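Local coordinates for protein zinc peptidase (Vibrio cholerae, PDB 2GU1) that cleaves the peptide cross-links between peptidoglycan strands of the cell wall as a zinc-dependent DD-endopeptidase, at residues 164-169 / 317-322; 187-192 / 196-201. All coordinates share one frame; numbering follows the deposited sequence.

Overall arrangement
Following the chain from the N terminus, the first of the segments, 164-169, lies on strand 160-173 of the Csd3-type second domain and forms one side of interaction 1. The chain then runs through strand 179-183 to strand 189-191 at one edge of the same sheet, doubles back at once, and closes the short loop of interaction 2, 187-192 against 196-201. From there it enters the M23 peptidase region, and at the hairpin 317-322 it comes back to strand 160-173, closing a loop of nearly 150 residues that contains all of interaction 2. Interaction 1 thus joins two domains, while interaction 2 finishes an edge of the second. The two meet where the F189 ring packs against the backbone of I167 and K168.

Interaction 1 (164-169 / 317-322); sequences NSEIKA and LVRNRP
The closest backbone approach, E166 to R319, is still 9.9 Å between CA atoms, so segment 164-169 of strand 160-173 and the hairpin 317-322 meet through long side chains and form no common sheet. The second segment is a tight beta-hairpin: a type I' turn from V318 to R321 links strands 312-318 and 321-323, held by V318 N to R321 O at 2.8 Å and R321 N to V318 O at 2.9 Å. R319 sits on that turn and reaches from the M23 peptidase region to the second domain, where E166 answers with a salt bridge. The E166 chain leaves its strand with CG anti to the backbone N (chi1 -170°) and stays extended to the carboxylate; the R319 chain is extended as far as NE and meets it at about a right angle. The guanidinium offers its NE side, giving one nitrogen to each oxygen, and this two-point grip limits rotation about the end of either chain. The two planes are nevertheless 51° apart, so the pairing is twisted rather than flat. L183 of the adjacent strand 179-183 packs against both side chains. R319 NH2 reaches E166 OE1 at 3.2 Å on the syn side but 26° out of the carboxylate plane, while R319 NE donates to the syn lone pair of E166 OE2 at 2.7 Å.

Interaction 2 (187-192 / 196-201); sequences GRFYDR and SLERAF
A single beta bridge, Y190 with S196, joins strand 189-191 at the edge of the second domain's antiparallel sheet to the chain that turns back just after it. L197 N to F189 O is its straight hydrogen bond, 2.7 Å with an angle of 177° at the hydrogen. One residue further on, the E198 side chain stands in for a backbone partner: it runs extended beyond CG and places OE1 2.8 Å from F189 N, accepting that N-H on the anti side of the carboxylate. The same OE1 lies at the edge of the F189 ring, in its plane. S196 touches both R188 and Y190. Its CB sits over one face of the Y190 ring, 3.9 Å from the centroid, in a CH-pi contact, whereas its OG, turned anti to the backbone N (chi1 169°), lies above one face of the R188 guanidinium and donates to E198 O at 2.7 Å. R188 NH1 adds a weak bond to that carbonyl, with a poor angle, so E198 O is approached by two donors. R188 slides past E198 in the opposite direction, bends at chi3 (-60°), and brings NH2 to Y190 OH at 2.9 Å. D186 OD2 holds this corner, in a salt bridge with R188 NE and a hydrogen bond with Y190 OH. R199 NH2 ties the segment to D250 of the M23 peptidase region by a salt bridge. The side chains of F189 and L197 both touch A181 of strand 179-183, and those of F189 and E198 also touch V131 of helix 122-132.

Interaction 1 (164-169 / 317-322)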
loop_
_atom_site.group_PDB
_atom_site.type_symbol
_atom_site.label_atom_id
_atom_site.label_comp_id
_atom_site.label_asym_id
_atom_site.label_seq_id
_atom_site.Cartn_x
_atom_site.Cartn_y
_atom_site.Cartn_z
ATOM N N ASN A 164 -2.865 10.572 8.847
ATOM C CA ASN A 164 -2.982 10.451 7.403
ATOM C C ASN A 164 -2.734 11.826 6.783
ATOM O O ASN A 164 -3.262 12.826 7.262
ATOM C CB ASN A 164 -4.384 9.952 7.029
ATOM C CG ASN A 164 -4.611 8.492 7.410
ATOM O OD1 ASN A 164 -5.750 8.049 7.576
ATOM N ND2 ASN A 164 -3.528 7.737 7.539
ATOM N N SER A 165 -1.920 11.874 5.727
ATOM C CA SER A 165 -1.618 13.136 5.057
ATOM C C SER A 165 -1.209 12.888 3.614
ATOM O O SER A 165 -0.852 11.768 3.250
ATOM C CB SER A 165 -0.466 13.856 5.759
ATOM O OG SER A 165 0.739 13.142 5.547
ATOM N N GLU A 166 -1.243 13.947 2.809
ATOM C CA GLU A 166 -0.868 13.846 1.399
ATOM C C GLU A 166 -0.379 15.192 0.880
ATOM O O GLU A 166 -1.004 16.231 1.120
ATOM C CB GLU A 166 -2.063 13.371 0.555
ATOM C CG GLU A 166 -1.687 13.021 -0.885
ATOM C CD GLU A 166 -2.832 12.399 -1.659
ATOM O OE1 GLU A 166 -3.679 13.151 -2.191
ATOM O OE2 GLU A 166 -2.888 11.151 -1.725
ATOM N N ILE A 167 0.760 15.175 0.197
ATOM C CA ILE A 167 1.323 16.391 -0.378
ATOM C C ILE A 167 0.534 16.678 -1.648
ATOM O O ILE A 167 0.376 15.794 -2.498
ATOM C CB ILE A 167 2.809 16.194 -0.749
ATOM C CG1 ILE A 167 3.588 15.720 0.482
ATOM C CG2 ILE A 167 3.369 17.474 -1.343
ATOM C CD1 ILE A 167 5.104 15.620 0.259
ATOM N N LYS A 168 0.054 17.911 -1.786
ATOM C CA LYS A 168 -0.739 18.285 -2.948
ATOM C C LYS A 168 -0.006 19.196 -3.924
ATOM O O LYS A 168 -0.279 19.173 -5.125
ATOM C CB LYS A 168 -2.046 18.966 -2.501
ATOM C CG LYS A 168 -2.853 18.147 -1.491
ATOM C CD LYS A 168 -2.840 16.645 -1.827
ATOM C CE LYS A 168 -4.192 16.130 -2.327
ATOM N NZ LYS A 168 -4.668 16.800 -3.571
ATOM N N ALA A 169 0.921 19.992 -3.412
ATOM C CA ALA A 169 1.668 20.907 -4.255
ATOM C C ALA A 169 3.079 21.130 -3.723
ATOM O O ALA A 169 3.318 21.114 -2.514
ATOM C CB ALA A 169 0.929 22.244 -4.357
ATOM N N LEU A 317 -3.100 -0.859 -6.183
ATOM C CA LEU A 317 -3.737 -0.163 -5.074
ATOM C C LEU A 317 -3.616 1.343 -5.247
ATOM O O LEU A 317 -2.536 1.855 -5.522
ATOM C CB LEU A 317 -3.096 -0.550 -3.735
ATOM C CG LEU A 317 -3.014 -2.017 -3.323
ATOM C CD1 LEU A 317 -2.615 -2.080 -1.847
ATOM C CD2 LEU A 317 -4.339 -2.709 -3.527
ATOM N N VAL A 318 -4.739 2.043 -5.090
ATOM C CA VAL A 318 -4.771 3.497 -5.180
ATOM C C VAL A 318 -5.054 3.955 -3.753
ATOM O O VAL A 318 -6.139 3.701 -3.227
ATOM C CB VAL A 318 -5.917 3.993 -6.083
ATOM C CG1 VAL A 318 -5.961 5.522 -6.073
ATOM C CG2 VAL A 318 -5.743 3.453 -7.504
ATOM N N ARG A 319 -4.081 4.617 -3.141
ATOM C CA ARG A 319 -4.202 5.076 -1.760
ATOM C C ARG A 319 -4.582 3.897 -0.870
ATOM O O ARG A 319 -5.416 4.009 0.029
ATOM C CB ARG A 319 -5.227 6.212 -1.655
ATOM C CG ARG A 319 -4.765 7.477 -2.386
ATOM C CD ARG A 319 -5.609 8.718 -2.067
ATOM N NE ARG A 319 -5.073 9.898 -2.739
ATOM C CZ ARG A 319 -5.249 10.188 -4.026
ATOM N NH1 ARG A 319 -5.967 9.387 -4.803
ATOM N NH2 ARG A 319 -4.683 11.273 -4.545
ATOM N N ASN A 320 -3.950 2.758 -1.154
ATOM C CA ASN A 320 -4.155 1.521 -0.411
ATOM C C ASN A 320 -5.488 0.819 -0.638
ATOM O O ASN A 320 -5.815 -0.136 0.067
ATOM C CB ASN A 320 -3.940 1.773 1.084
ATOM C CG ASN A 320 -2.526 2.204 1.390
ATOM O OD1 ASN A 320 -1.565 1.518 1.029
ATOM N ND2 ASN A 320 -2.382 3.349 2.053
ATOM N N ARG A 321 -6.255 1.287 -1.616
ATOM C CA ARG A 321 -7.533 0.670 -1.950
ATOM C C ARG A 321 -7.379 -0.076 -3.279
ATOM O O ARG A 321 -6.986 0.511 -4.295
ATOM C CB ARG A 321 -8.627 1.720 -2.136
ATOM C CG ARG A 321 -8.814 2.699 -0.990
ATOM C CD ARG A 321 -9.913 3.694 -1.367
ATOM N NE ARG A 321 -10.029 4.804 -0.426
ATOM C CZ ARG A 321 -11.009 4.930 0.461
ATOM N NH1 ARG A 321 -11.964 4.009 0.532
ATOM N NH2 ARG A 321 -11.043 5.984 1.268
ATOM N N PRO A 322 -7.704 -1.374 -3.301
ATOM C CA PRO A 322 -7.556 -2.076 -4.579
ATOM C C PRO A 322 -8.524 -1.577 -5.657
ATOM O O PRO A 322 -9.661 -1.212 -5.367
ATOM C CB PRO A 322 -7.778 -3.543 -4.204
ATOM C CG PRO A 322 -8.636 -3.476 -2.976
ATOM C CD PRO A 322 -8.055 -2.302 -2.213
#

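Interaction 2 (187-192 / 196-201)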
loop_
_atom_site.group_PDB
_atom_site.type_symbol
_atom_site.label_atom_id
_atom_site.label_comp_id
_atom_site.label_asym_id
_atom_site.label_seq_id
_atom_site.Cartn_x
_atom_site.Cartn_y
_atom_site.Cartn_z
ATOM N N GLY A 187 -3.315 10.875 -9.746
ATOM C CA GLY A 187 -2.341 10.472 -8.748
ATOM C C GLY A 187 -0.879 10.748 -9.056
ATOM O O GLY A 187 0.002 10.243 -8.360
ATOM N N ARG A 188 -0.609 11.538 -10.093
ATOM C CA ARG A 188 0.766 11.881 -10.451
ATOM C C ARG A 188 0.943 13.392 -10.399
ATOM O O ARG A 188 -0.033 14.134 -10.545
ATOM C CB ARG A 188 1.104 11.399 -11.869
ATOM C CG ARG A 188 1.130 9.893 -12.034
ATOM C CD ARG A 188 1.682 9.513 -13.402
ATOM N NE ARG A 188 0.886 10.049 -14.506
ATOM C CZ ARG A 188 1.287 10.045 -15.777
ATOM N NH1 ARG A 188 2.471 9.538 -16.092
ATOM N NH2 ARG A 188 0.510 10.539 -16.735
ATOM N N PHE A 189 2.184 13.839 -10.197
ATOM C CA PHE A 189 2.504 15.268 -10.156
ATOM C C PHE A 189 2.837 15.789 -11.552
ATOM O O PHE A 189 3.574 15.137 -12.292
ATOM C CB PHE A 189 3.721 15.547 -9.270
ATOM C CG PHE A 189 3.408 15.611 -7.808
ATOM C CD1 PHE A 189 3.328 14.449 -7.051
ATOM C CD2 PHE A 189 3.183 16.841 -7.191
ATOM C CE1 PHE A 189 3.025 14.509 -5.685
ATOM C CE2 PHE A 189 2.879 16.910 -5.827
ATOM C CZ PHE A 189 2.801 15.741 -5.077
ATOM N N TYR A 190 2.310 16.964 -11.881
ATOM C CA TYR A 190 2.538 17.615 -13.176
ATOM C C TYR A 190 3.084 19.020 -12.945
ATOM O O TYR A 190 2.827 19.617 -11.894
ATOM C CB TYR A 190 1.220 17.754 -13.948
ATOM C CG TYR A 190 0.653 16.452 -14.468
ATOM C CD1 TYR A 190 0.671 16.162 -15.839
ATOM C CD2 TYR A 190 0.085 15.520 -13.604
ATOM C CE1 TYR A 190 0.135 14.976 -16.330
ATOM C CE2 TYR A 190 -0.458 14.322 -14.084
ATOM C CZ TYR A 190 -0.428 14.061 -15.449
ATOM O OH TYR A 190 -0.961 12.890 -15.934
ATOM N N ASP A 191 3.838 19.550 -13.906
ATOM C CA ASP A 191 4.322 20.915 -13.761
ATOM C C ASP A 191 3.215 21.820 -14.298
ATOM O O ASP A 191 2.178 21.320 -14.742
ATOM C CB ASP A 191 5.648 21.157 -14.506
ATOM C CG ASP A 191 5.570 20.868 -15.997
ATOM O OD1 ASP A 191 4.495 21.040 -16.611
ATOM O OD2 ASP A 191 6.620 20.488 -16.560
ATOM N N ARG A 192 3.424 23.132 -14.273
ATOM C CA ARG A 192 2.392 24.066 -14.729
ATOM C C ARG A 192 2.001 23.944 -16.193
ATOM O O ARG A 192 0.897 24.341 -16.569
ATOM C CB ARG A 192 2.811 25.512 -14.451
ATOM C CG ARG A 192 3.275 25.764 -13.028
ATOM C CD ARG A 192 3.476 27.249 -12.792
ATOM N NE ARG A 192 2.193 27.926 -12.715
ATOM C CZ ARG A 192 1.616 28.307 -11.580
ATOM N NH1 ARG A 192 2.215 28.089 -10.418
ATOM N NH2 ARG A 192 0.427 28.884 -11.609
ATOM N N SER A 196 3.848 15.606 -17.016
ATOM C CA SER A 196 3.920 14.768 -15.823
ATOM C C SER A 196 5.368 14.601 -15.386
ATOM O O SER A 196 6.248 14.403 -16.222
ATOM C CB SER A 196 3.328 13.385 -16.087
ATOM O OG SER A 196 3.626 12.510 -15.008
ATOM N N LEU A 197 5.607 14.672 -14.081
ATOM C CA LEU A 197 6.951 14.515 -13.537
ATOM C C LEU A 197 7.226 13.053 -13.196
ATOM O O LEU A 197 8.353 12.694 -12.855
ATOM C CB LEU A 197 7.137 15.361 -12.268
ATOM C CG LEU A 197 7.081 16.894 -12.334
ATOM C CD1 LEU A 197 7.855 17.397 -13.548
ATOM C CD2 LEU A 197 5.648 17.347 -12.408
ATOM N N GLU A 198 6.195 12.218 -13.294
ATOM C CA GLU A 198 6.309 10.794 -12.978
ATOM C C GLU A 198 5.955 9.914 -14.172
ATOM O O GLU A 198 5.007 10.195 -14.900
ATOM C CB GLU A 198 5.407 10.473 -11.784
ATOM C CG GLU A 198 5.793 11.271 -10.554
ATOM C CD GLU A 198 4.844 11.092 -9.388
ATOM O OE1 GLU A 198 3.717 11.632 -9.444
ATOM O OE2 GLU A 198 5.230 10.413 -8.415
ATOM N N ARG A 199 6.714 8.841 -14.374
ATOM C CA ARG A 199 6.461 7.964 -15.511
ATOM C C ARG A 199 5.162 7.190 -15.401
ATOM O O ARG A 199 4.689 6.909 -14.307
ATOM C CB ARG A 199 7.626 6.990 -15.712
ATOM C CG ARG A 199 8.885 7.656 -16.252
ATOM C CD ARG A 199 9.659 6.713 -17.160
ATOM N NE ARG A 199 10.276 5.612 -16.431
ATOM C CZ ARG A 199 10.869 4.574 -17.016
ATOM N NH1 ARG A 199 10.920 4.497 -18.340
ATOM N NH2 ARG A 199 11.419 3.618 -16.278
ATOM N N ALA A 200 4.586 6.861 -16.551
ATOM C CA ALA A 200 3.347 6.102 -16.604
ATOM C C ALA A 200 3.658 4.642 -16.303
ATOM O O ALA A 200 4.823 4.260 -16.140
ATOM C CB ALA A 200 2.706 6.227 -17.985
ATOM N N PHE A 201 2.612 3.826 -16.246
ATOM C CA PHE A 201 2.759 2.410 -15.940
ATOM C C PHE A 201 2.477 1.542 -17.153
ATOM O O PHE A 201 1.842 1.978 -18.117
ATOM C CB PHE A 201 1.758 1.995 -14.859
ATOM C CG PHE A 201 1.845 2.794 -13.586
ATOM C CD1 PHE A 201 0.683 3.193 -12.928
ATOM C CD2 PHE A 201 3.071 3.086 -13.011
ATOM C CE1 PHE A 201 0.744 3.870 -11.710
ATOM C CE2 PHE A 201 3.147 3.764 -11.793
ATOM C CZ PHE A 201 1.985 4.153 -11.140
#